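Local atomic coordinates of chromosome partition protein Smc (Pyrococcus yayanosii, PDB entry 5XEI), a protein that probably condenses and partitions chromosomes, as a DNA-binding, ATP-hydrolysing homodimer of the SMC family. Residues K209-A214 against E324-V329; K198-Q203 against E330-E335; S54-R59 against I148-K153; E158-I163 against D398-G403. All coordinates share one frame; numbering follows the deposited sequence.

Contact 1 (K209-A214 against E324-V329); sequences KERNDA and EDFEVV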
# COMPACT_ATOMS: atom_id res chain seq x y z
N LYS A 209 -46.66 3.43 -16.36
CA LYS A 209 -48.07 3.69 -16.13
C LYS A 209 -48.54 4.88 -16.95
O LYS A 209 -49.59 4.82 -17.59
CB LYS A 209 -48.32 3.89 -14.64
CG LYS A 209 -49.38 4.92 -14.30
CD LYS A 209 -49.76 4.82 -12.82
CE LYS A 209 -50.66 5.95 -12.36
NZ LYS A 209 -50.71 6.04 -10.86
N GLU A 210 -47.76 5.96 -16.94
CA GLU A 210 -48.05 7.09 -17.81
C GLU A 210 -48.02 6.69 -19.28
O GLU A 210 -48.89 7.09 -20.06
CB GLU A 210 -47.06 8.21 -17.54
CG GLU A 210 -47.01 8.59 -16.09
CD GLU A 210 -45.91 9.57 -15.79
OE1 GLU A 210 -45.71 10.53 -16.56
OE2 GLU A 210 -45.21 9.36 -14.77
N ARG A 211 -47.03 5.90 -19.69
CA ARG A 211 -46.99 5.47 -21.08
C ARG A 211 -48.30 4.83 -21.48
O ARG A 211 -48.89 5.18 -22.51
CB ARG A 211 -45.85 4.49 -21.34
CG ARG A 211 -45.91 3.91 -22.74
CD ARG A 211 -45.25 2.55 -22.79
NE ARG A 211 -45.93 1.59 -21.93
CZ ARG A 211 -45.31 0.56 -21.36
NH1 ARG A 211 -44.02 0.38 -21.56
NH2 ARG A 211 -45.98 -0.27 -20.59
N ASN A 212 -48.79 3.91 -20.65
CA ASN A 212 -49.98 3.16 -21.03
C ASN A 212 -51.21 4.05 -21.05
O ASN A 212 -52.10 3.84 -21.87
CB ASN A 212 -50.20 1.99 -20.09
CG ASN A 212 -49.16 0.91 -20.27
OD1 ASN A 212 -48.67 0.35 -19.29
ND2 ASN A 212 -48.81 0.61 -21.52
N ASP A 213 -51.27 5.04 -20.16
CA ASP A 213 -52.37 5.99 -20.22
C ASP A 213 -52.27 6.86 -21.45
O ASP A 213 -53.28 7.11 -22.12
CB ASP A 213 -52.40 6.85 -18.96
CG ASP A 213 -52.95 6.10 -17.78
OD1 ASP A 213 -52.88 6.62 -16.65
OD2 ASP A 213 -53.46 4.97 -18.00
N ALA A 214 -51.06 7.31 -21.78
CA ALA A 214 -50.89 8.06 -23.01
C ALA A 214 -51.28 7.21 -24.21
O ALA A 214 -51.90 7.71 -25.16
CB ALA A 214 -49.45 8.55 -23.15
N GLU A 324 -42.15 8.46 -25.18
CA GLU A 324 -40.74 8.48 -25.57
C GLU A 324 -39.83 8.42 -24.34
O GLU A 324 -38.74 7.84 -24.42
CB GLU A 324 -40.43 9.72 -26.42
CG GLU A 324 -41.13 9.78 -27.79
CD GLU A 324 -41.17 8.44 -28.54
OE1 GLU A 324 -42.25 8.08 -29.09
OE2 GLU A 324 -40.14 7.74 -28.59
N ASP A 325 -40.25 9.01 -23.21
CA ASP A 325 -39.44 8.99 -21.99
C ASP A 325 -39.19 7.56 -21.52
O ASP A 325 -38.09 7.23 -21.07
CB ASP A 325 -40.12 9.79 -20.88
CG ASP A 325 -39.83 11.29 -20.96
OD1 ASP A 325 -38.93 11.68 -21.75
OD2 ASP A 325 -40.49 12.08 -20.23
N PHE A 326 -40.21 6.71 -21.60
CA PHE A 326 -40.05 5.31 -21.25
C PHE A 326 -38.82 4.70 -21.92
O PHE A 326 -37.86 4.31 -21.24
CB PHE A 326 -41.30 4.55 -21.64
CG PHE A 326 -41.25 3.13 -21.28
CD1 PHE A 326 -40.79 2.18 -22.18
CD2 PHE A 326 -41.62 2.73 -20.01
CE1 PHE A 326 -40.72 0.85 -21.82
CE2 PHE A 326 -41.54 1.41 -19.67
CZ PHE A 326 -41.09 0.46 -20.57
N GLU A 327 -38.82 4.62 -23.25
CA GLU A 327 -37.70 4.04 -23.98
C GLU A 327 -36.35 4.50 -23.44
O GLU A 327 -35.45 3.69 -23.21
CB GLU A 327 -37.81 4.38 -25.47
CG GLU A 327 -39.20 4.23 -26.01
CD GLU A 327 -39.65 2.79 -26.04
OE1 GLU A 327 -38.78 1.92 -26.30
OE2 GLU A 327 -40.87 2.53 -25.81
N VAL A 328 -36.21 5.79 -23.20
CA VAL A 328 -34.92 6.32 -22.81
C VAL A 328 -34.54 5.85 -21.41
O VAL A 328 -33.36 5.57 -21.13
CB VAL A 328 -34.94 7.85 -22.91
CG1 VAL A 328 -33.98 8.46 -21.99
CG2 VAL A 328 -34.60 8.24 -24.24
N VAL A 329 -35.51 5.74 -20.52
CA VAL A 329 -35.17 5.35 -19.16
C VAL A 329 -34.96 3.86 -19.10
O VAL A 329 -34.13 3.37 -18.33
CB VAL A 329 -36.24 5.84 -18.17
CG1 VAL A 329 -35.92 5.37 -16.78
CG2 VAL A 329 -36.35 7.35 -18.20
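Residues 324-329 meet residues 209-214 mainly through one pair, Phe326 and Arg211. Walking along 324-329, Asp325 lies beside Leu207 of helix 170-246. Its OD2 stands 6.6 Å from Glu210 OE1, and these like charges are not in contact. Glu210 OE1 is instead hydrogen-bonded to the ND2 of Asn319, just ahead of helix 321-383.

Phe326 follows and carries the contact. Its CG is anti to the backbone N (chi1 -177°), which turns the ring to helix 170-246. The Arg211 guanidinium sits over one face of this ring, in a cation-pi contact. The Arg211 CZ lies 4.3 Å from the centroid of the Phe326 ring, 15° off the ring normal. NH1 is the branch that touches, nearer the rim than the centre, at 3.1 Å from Phe326 CZ. The two planes are 58° apart, so the groups do not stack flat. The chain of Arg211 bends at chi3 to bring NH1 there.

Both segments lie in the predicted coiled-coil arm of the SMC protein. Helix 321-383 begins only a few residues earlier. Phe326 also rests on Leu204 and Glu208. An alanine here would remove the ring, and the Arg211 guanidinium would probably lose its pi partner and be freer to turn.

Glu327 comes next. Its OE2 is 5.7 Å from Arg211 NH1, so any attraction is probably only long-range. Val329 ends the segment and packs on Leu207 of the facing helix.

Contact 2 (K198-Q203 against E330-E335); sequences KEVKKQ and ERRYLE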
# COMPACT_ATOMS: atom_id res chain seq x y z
N LYS A 198 -31.73 1.68 -8.25
CA LYS A 198 -32.92 1.73 -7.42
C LYS A 198 -33.82 2.90 -7.82
O LYS A 198 -35.03 2.71 -7.99
CB LYS A 198 -32.52 1.77 -5.94
CG LYS A 198 -33.72 1.83 -4.99
CD LYS A 198 -33.39 1.34 -3.57
CE LYS A 198 -34.68 1.08 -2.78
NZ LYS A 198 -34.45 0.11 -1.66
N GLU A 199 -33.25 4.09 -8.05
CA GLU A 199 -34.08 5.23 -8.45
C GLU A 199 -34.61 5.05 -9.86
O GLU A 199 -35.80 5.26 -10.13
CB GLU A 199 -33.31 6.55 -8.36
CG GLU A 199 -34.16 7.70 -8.98
CD GLU A 199 -33.61 9.13 -8.76
OE1 GLU A 199 -33.97 10.03 -9.56
OE2 GLU A 199 -32.87 9.36 -7.78
N VAL A 200 -33.72 4.68 -10.80
CA VAL A 200 -34.13 4.52 -12.18
C VAL A 200 -35.28 3.52 -12.28
O VAL A 200 -36.29 3.78 -12.93
CB VAL A 200 -32.93 4.11 -13.03
CG1 VAL A 200 -33.40 3.43 -14.29
CG2 VAL A 200 -32.08 5.35 -13.35
N LYS A 201 -35.14 2.39 -11.59
CA LYS A 201 -36.19 1.38 -11.58
C LYS A 201 -37.50 1.97 -11.07
O LYS A 201 -38.59 1.58 -11.50
CB LYS A 201 -35.73 0.19 -10.75
CG LYS A 201 -36.76 -0.87 -10.45
CD LYS A 201 -37.43 -1.39 -11.70
CE LYS A 201 -38.33 -2.55 -11.34
NZ LYS A 201 -39.74 -2.16 -11.57
N LYS A 202 -37.42 2.95 -10.18
CA LYS A 202 -38.65 3.50 -9.63
C LYS A 202 -39.22 4.57 -10.57
O LYS A 202 -40.44 4.63 -10.79
CB LYS A 202 -38.36 4.02 -8.22
CG LYS A 202 -39.34 5.00 -7.66
CD LYS A 202 -38.81 5.49 -6.31
CE LYS A 202 -39.54 6.75 -5.82
NZ LYS A 202 -39.27 7.02 -4.37
N GLN A 203 -38.35 5.37 -11.16
CA GLN A 203 -38.75 6.27 -12.22
C GLN A 203 -39.36 5.52 -13.40
O GLN A 203 -40.38 5.93 -13.96
CB GLN A 203 -37.55 7.09 -12.66
CG GLN A 203 -37.61 7.57 -14.07
CD GLN A 203 -36.55 8.60 -14.37
OE1 GLN A 203 -35.40 8.49 -13.91
NE2 GLN A 203 -36.93 9.63 -15.13
N GLU A 330 -35.67 3.10 -19.93
CA GLU A 330 -35.45 1.67 -19.96
C GLU A 330 -34.04 1.33 -20.45
O GLU A 330 -33.36 0.49 -19.85
CB GLU A 330 -36.52 1.00 -20.82
CG GLU A 330 -36.20 -0.43 -20.99
CD GLU A 330 -36.96 -1.26 -20.01
OE1 GLU A 330 -36.42 -2.29 -19.58
OE2 GLU A 330 -38.09 -0.87 -19.65
N ARG A 331 -33.58 1.97 -21.53
CA ARG A 331 -32.19 1.76 -21.96
C ARG A 331 -31.23 2.04 -20.82
O ARG A 331 -30.30 1.26 -20.58
CB ARG A 331 -31.84 2.62 -23.18
CG ARG A 331 -32.74 2.39 -24.37
CD ARG A 331 -32.23 3.06 -25.65
NE ARG A 331 -33.29 3.85 -26.28
CZ ARG A 331 -34.04 3.43 -27.30
NH1 ARG A 331 -34.98 4.22 -27.79
NH2 ARG A 331 -33.86 2.21 -27.81
N ARG A 332 -31.44 3.13 -20.09
CA ARG A 332 -30.59 3.42 -18.94
C ARG A 332 -30.69 2.30 -17.90
O ARG A 332 -29.68 1.87 -17.32
CB ARG A 332 -30.95 4.77 -18.33
CG ARG A 332 -29.92 5.27 -17.36
CD ARG A 332 -30.34 6.54 -16.65
NE ARG A 332 -29.43 6.81 -15.54
CZ ARG A 332 -29.70 7.63 -14.52
NH1 ARG A 332 -30.86 8.28 -14.46
NH2 ARG A 332 -28.80 7.80 -13.56
N TYR A 333 -31.90 1.79 -17.69
CA TYR A 333 -32.08 0.69 -16.75
C TYR A 333 -31.27 -0.52 -17.18
O TYR A 333 -30.41 -1.00 -16.44
CB TYR A 333 -33.55 0.34 -16.66
CG TYR A 333 -33.87 -0.64 -15.56
CD1 TYR A 333 -33.66 -0.30 -14.23
CD2 TYR A 333 -34.41 -1.88 -15.86
CE1 TYR A 333 -33.95 -1.20 -13.22
CE2 TYR A 333 -34.71 -2.77 -14.85
CZ TYR A 333 -34.48 -2.43 -13.54
OH TYR A 333 -34.79 -3.32 -12.55
N LEU A 334 -31.52 -1.02 -18.40
CA LEU A 334 -30.81 -2.21 -18.86
C LEU A 334 -29.30 -1.99 -18.91
O LEU A 334 -28.54 -2.97 -18.84
CB LEU A 334 -31.31 -2.65 -20.24
CG LEU A 334 -32.50 -3.61 -20.17
CD1 LEU A 334 -32.92 -4.06 -21.54
CD2 LEU A 334 -32.21 -4.81 -19.28
N GLU A 335 -28.85 -0.74 -18.98
CA GLU A 335 -27.41 -0.61 -19.03
C GLU A 335 -26.79 -0.58 -17.66
O GLU A 335 -25.68 -1.10 -17.48
CB GLU A 335 -27.03 0.63 -19.80
CG GLU A 335 -26.81 0.28 -21.22
CD GLU A 335 -26.27 1.44 -22.00
OE1 GLU A 335 -25.30 2.08 -21.51
OE2 GLU A 335 -26.84 1.71 -23.08
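Tyr333 meets Val200 and Lys201 along its whole side chain. Its CB lies 3.9 Å from Val200 CG1. Past CG, on the ring, Tyr333 CD1 is 3.7 Å from the same Val200 CG1, which comes in at the ring edge. Tyr333 CE1 then meets Lys201 CB at 3.3 Å. Tyr333 CZ lies 3.6 Å from Lys201 CD. At the tip, Tyr333 OH touches that methylene too, and it has a weak hydrogen bond with Lys337 NZ. The Lys201 chain bends at chi2 (54°), which brings its CD close to the hydroxyl end of the ring. Its NZ leads away to a salt bridge with Asp205.

A serine in place of Tyr333 would probably open a gap beside Val200 CG1 and leave the Lys201 methylenes without their cover.

The other methyl of Val200 is covered by Arg332. Val200 CG2 lies under one face of the guanidinium, 3.4 Å from Arg332 NH1. Val200 itself is buried and also packs on Leu336. The short helical segments approach to 9.6 Å between axes, with directions 146° apart. A buried valine between a tyrosine ring and an arginine on two roughly antiparallel helices fits the SMC coiled-coil arm.

Contact 3 (S54-R59 against I148-K153); sequences SAKAMR and ITKFIK
Lys56, which meets Lys150 across this contact, accepts at its own O a backbone hydrogen bond of 2.9 Å from Arg59 N. That bond closes a type I beta turn from Lys56 to Arg59. The turn lies in the loop that follows helix 41-49 of the head domain. From it the Lys56 side chain runs out extended beyond CG. Lys150 comes the other way, from helix 147-152. Its chain bends at chi2 and again at chi4 (38°). The two lysines reach toward each other tip to tip.

In the model Lys56 NZ lies 2.8 Å from Lys150 NZ. Both are donors, so this is no hydrogen bond. The approach of Lys56 NZ to Lys150 CE, 3.3 Å, is equally doubtful.

Other residues tie each segment to its surroundings in the head. Arg59 forms a salt bridge with Asp44, and Met58 packs on helix 41-49. Phe151 lies on Ala430 of helix 424-440.

Two ammonium groups this close would repel each other if both were charged. Both lysines are exposed, so either tip could probably move aside. The exact spacing is doubtful at 2.60 Å resolution, and the pair is unlikely to hold the loop and helix together.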
# COMPACT_ATOMS: atom_id res chain seq x y z
N SER A 54 20.09 7.54 19.56
CA SER A 54 19.89 6.52 20.59
C SER A 54 20.24 6.99 22.00
O SER A 54 19.72 6.41 22.97
CB SER A 54 20.73 5.29 20.22
OG SER A 54 20.47 4.84 18.88
N ALA A 55 21.12 8.00 22.15
CA ALA A 55 21.52 8.57 23.44
C ALA A 55 22.21 7.53 24.33
O ALA A 55 23.45 7.49 24.38
CB ALA A 55 20.30 9.19 24.15
N LYS A 56 21.44 6.69 25.04
CA LYS A 56 22.03 5.63 25.86
C LYS A 56 22.94 4.73 25.04
O LYS A 56 24.01 4.31 25.51
CB LYS A 56 20.94 4.77 26.51
CG LYS A 56 21.49 3.40 26.96
CD LYS A 56 20.45 2.27 27.01
CE LYS A 56 21.12 0.95 27.41
NZ LYS A 56 20.19 -0.05 28.03
N ALA A 57 22.54 4.41 23.80
CA ALA A 57 23.25 3.41 23.03
C ALA A 57 24.61 3.91 22.54
O ALA A 57 25.53 3.09 22.36
CB ALA A 57 22.39 2.93 21.87
N MET A 58 24.76 5.21 22.34
CA MET A 58 26.08 5.77 22.06
C MET A 58 26.88 6.04 23.34
O MET A 58 27.97 6.62 23.26
CB MET A 58 25.96 7.04 21.22
CG MET A 58 25.70 6.74 19.74
SD MET A 58 24.81 8.04 18.82
CE MET A 58 23.28 8.18 19.74
N ARG A 59 26.35 5.60 24.50
CA ARG A 59 27.02 5.65 25.82
C ARG A 59 27.53 7.05 26.14
O ARG A 59 28.62 7.22 26.71
CB ARG A 59 28.15 4.62 25.94
CG ARG A 59 27.90 3.30 25.24
CD ARG A 59 29.16 2.42 25.32
NE ARG A 59 30.35 3.25 25.31
CZ ARG A 59 31.56 2.77 25.06
NH1 ARG A 59 31.69 1.49 24.77
NH2 ARG A 59 32.63 3.56 25.08
N ILE A 148 23.17 -7.93 23.10
CA ILE A 148 22.84 -9.34 23.30
C ILE A 148 21.77 -9.49 24.37
O ILE A 148 20.82 -10.26 24.22
CB ILE A 148 24.09 -10.15 23.67
CG1 ILE A 148 25.12 -10.11 22.55
CG2 ILE A 148 23.71 -11.59 24.00
CD1 ILE A 148 26.36 -10.89 22.87
N THR A 149 21.91 -8.76 25.47
CA THR A 149 20.90 -8.82 26.51
C THR A 149 19.57 -8.23 26.03
O THR A 149 18.51 -8.78 26.33
CB THR A 149 21.40 -8.10 27.77
OG1 THR A 149 22.56 -8.79 28.27
CG2 THR A 149 20.30 -8.05 28.84
N LYS A 150 19.62 -7.15 25.25
CA LYS A 150 18.39 -6.61 24.67
C LYS A 150 17.72 -7.62 23.75
O LYS A 150 16.49 -7.68 23.67
CB LYS A 150 18.67 -5.32 23.91
CG LYS A 150 19.16 -4.20 24.80
CD LYS A 150 18.46 -2.88 24.51
CE LYS A 150 18.84 -1.85 25.57
NZ LYS A 150 20.28 -1.97 25.99
N PHE A 151 18.53 -8.40 23.03
CA PHE A 151 18.02 -9.36 22.06
C PHE A 151 17.42 -10.59 22.73
O PHE A 151 16.56 -11.27 22.15
CB PHE A 151 19.17 -9.75 21.12
CG PHE A 151 18.91 -10.99 20.31
CD1 PHE A 151 19.52 -12.18 20.64
CD2 PHE A 151 18.04 -10.96 19.23
CE1 PHE A 151 19.29 -13.32 19.89
CE2 PHE A 151 17.81 -12.10 18.49
CZ PHE A 151 18.43 -13.28 18.81
N ILE A 152 17.85 -10.87 23.96
CA ILE A 152 17.39 -12.02 24.73
C ILE A 152 16.05 -11.72 25.40
O ILE A 152 15.15 -12.57 25.42
CB ILE A 152 18.48 -12.40 25.76
CG1 ILE A 152 19.75 -12.85 25.03
CG2 ILE A 152 17.98 -13.43 26.75
CD1 ILE A 152 19.57 -13.90 23.97
N LYS A 153 15.90 -10.52 25.96
CA LYS A 153 14.62 -10.06 26.47
C LYS A 153 13.62 -9.76 25.36
O LYS A 153 12.47 -9.42 25.64
CB LYS A 153 14.84 -8.80 27.34
CG LYS A 153 16.11 -8.84 28.19
CD LYS A 153 15.86 -8.50 29.66
CE LYS A 153 17.18 -8.43 30.45
NZ LYS A 153 17.04 -7.74 31.77

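Contact 4 (E158-I163 against D398-G403); sequences ERRQLI and DPFSGG
The loop of a beta hairpin in the SMC head domain, between strands 388-393 and 404-409, receives Arg160 from helix 156-167. Arg160 is the main residue of the helix in this buried contact. With chi1 at 178° its CG points opposite the backbone N, and a bend at chi3 then places the guanidinium among backbone carbonyls of the loop.

The one hydrogen bond across the contact runs from Arg160 NE to Gly402 O, 2.8 Å long. The N-H...O angle is 131°, so the bond is clearly bent. The acceptor lies at the edge of the guanidinium, in its plane. The NE approaches nearly along the C=O axis, with a C=O...N angle of 163°.

Phe400 O takes a different place. It lies over one face of the guanidinium, 3.2 Å from Arg160 NH2, and the angle is too poor for a hydrogen bond. Pro399 O faces the methylene instead, 3.0 Å from Arg160 CD. Three carbonyl oxygens lie close to this end of the side chain, and would probably help to steady its charge. The NH1 branch has its own partner, a salt bridge to Asp164 one helical turn further on.

The Phe400 ring turns to helix 321-383. There it makes a cation-pi contact with Lys361 and meets the ring of Phe365. Pro399 also packs on Phe365.

The loop is held in shape by its own bonds. Gly402 N donates to Pro399 O. Asp398 O accepts twice from Ser401, from N and from OG, each at 3.1 Å and both from the same face of the carbonyl.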
# COMPACT_ATOMS: atom_id res chain seq x y z
N GLU A 158 8.39 -9.44 18.57
CA GLU A 158 9.40 -8.46 18.15
C GLU A 158 10.47 -9.05 17.22
O GLU A 158 11.16 -8.29 16.52
CB GLU A 158 10.06 -7.84 19.39
CG GLU A 158 9.17 -6.87 20.20
CD GLU A 158 9.84 -6.36 21.48
OE1 GLU A 158 9.12 -5.87 22.39
OE2 GLU A 158 11.09 -6.46 21.59
N ARG A 159 10.62 -10.37 17.20
CA ARG A 159 11.67 -11.02 16.43
C ARG A 159 11.28 -11.26 14.96
O ARG A 159 12.13 -11.16 14.07
CB ARG A 159 12.04 -12.34 17.11
CG ARG A 159 13.45 -12.81 16.87
CD ARG A 159 13.88 -13.88 17.89
NE ARG A 159 14.30 -13.34 19.19
CZ ARG A 159 13.65 -13.52 20.35
NH1 ARG A 159 14.14 -12.97 21.45
NH2 ARG A 159 12.53 -14.24 20.40
N ARG A 160 9.99 -11.54 14.70
CA ARG A 160 9.54 -11.86 13.34
C ARG A 160 9.87 -10.76 12.35
O ARG A 160 10.33 -11.04 11.24
CB ARG A 160 8.03 -12.09 13.34
CG ARG A 160 7.43 -12.38 11.96
CD ARG A 160 5.94 -12.63 12.06
NE ARG A 160 5.20 -11.44 12.48
CZ ARG A 160 5.24 -10.26 11.85
NH1 ARG A 160 5.97 -10.10 10.75
NH2 ARG A 160 4.54 -9.23 12.32
N GLN A 161 9.60 -9.51 12.72
CA GLN A 161 9.68 -8.38 11.80
C GLN A 161 10.99 -8.32 11.05
O GLN A 161 11.02 -7.92 9.88
CB GLN A 161 9.48 -7.08 12.57
CG GLN A 161 8.11 -6.94 13.16
CD GLN A 161 7.79 -8.00 14.19
OE1 GLN A 161 8.62 -8.87 14.46
NE2 GLN A 161 6.57 -7.96 14.73
N LEU A 162 12.09 -8.70 11.69
CA LEU A 162 13.35 -8.72 10.97
C LEU A 162 13.34 -9.81 9.90
O LEU A 162 13.92 -9.61 8.82
CB LEU A 162 14.51 -8.91 11.93
CG LEU A 162 15.83 -9.02 11.18
CD1 LEU A 162 16.89 -8.29 11.91
CD2 LEU A 162 16.23 -10.46 11.06
N ILE A 163 12.70 -10.95 10.16
CA ILE A 163 12.57 -11.95 9.11
C ILE A 163 11.78 -11.40 7.93
O ILE A 163 12.11 -11.68 6.76
CB ILE A 163 11.96 -13.26 9.66
CG1 ILE A 163 12.81 -13.79 10.81
CG2 ILE A 163 11.95 -14.34 8.59
CD1 ILE A 163 14.25 -14.09 10.41
N ASP A 398 -1.08 -18.06 9.80
CA ASP A 398 -0.95 -16.64 9.48
C ASP A 398 0.33 -16.17 10.16
O ASP A 398 0.29 -15.59 11.26
CB ASP A 398 -2.18 -15.85 9.91
CG ASP A 398 -3.48 -16.41 9.33
OD1 ASP A 398 -4.26 -15.62 8.75
OD2 ASP A 398 -3.74 -17.64 9.47
N PRO A 399 1.49 -16.39 9.53
CA PRO A 399 2.74 -16.06 10.22
C PRO A 399 2.83 -14.61 10.56
O PRO A 399 3.47 -14.26 11.56
CB PRO A 399 3.82 -16.46 9.20
CG PRO A 399 3.10 -17.07 8.04
CD PRO A 399 1.70 -16.58 8.09
N PHE A 400 2.20 -13.73 9.78
CA PHE A 400 2.40 -12.30 9.95
C PHE A 400 1.64 -11.73 11.14
O PHE A 400 1.78 -10.54 11.42
CB PHE A 400 1.98 -11.56 8.69
CG PHE A 400 2.66 -12.06 7.47
CD1 PHE A 400 3.98 -11.73 7.22
CD2 PHE A 400 1.98 -12.86 6.58
CE1 PHE A 400 4.60 -12.19 6.10
CE2 PHE A 400 2.60 -13.33 5.44
CZ PHE A 400 3.91 -13.00 5.20
N SER A 401 0.84 -12.54 11.82
CA SER A 401 0.22 -12.10 13.06
C SER A 401 0.76 -12.86 14.25
O SER A 401 0.24 -12.72 15.36
CB SER A 401 -1.30 -12.23 12.96
OG SER A 401 -1.67 -13.51 12.51
N GLY A 402 1.81 -13.65 14.06
CA GLY A 402 2.45 -14.36 15.13
C GLY A 402 3.85 -13.84 15.41
O GLY A 402 4.40 -13.01 14.70
N GLY A 403 4.42 -14.34 16.50
CA GLY A 403 5.78 -14.09 16.82
C GLY A 403 6.68 -15.18 16.29
O GLY A 403 6.30 -16.00 15.45

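Contacts 1 and 2 lie on the coiled-coil arm, and contacts 3 and 4 on the head. Contacts 1 and 2 share helices 170-246 and 321-383. Their centres are 13 Å apart, and Val329 packs on Val200 and Gln203 between them. Contact 3 closes first along the chain. Contact 4 then closes a long loop that encloses contact 2, which in turn encloses contact 1. Contacts 3 and 4 have centres 21 Å apart and are joined by a probable hydrogen bond from Arg159 NH1 to Phe151 O. Contact 1 is about 79 Å from contact 3, centre to centre. The head is thus assembled from both ends of the chain, with the arm between.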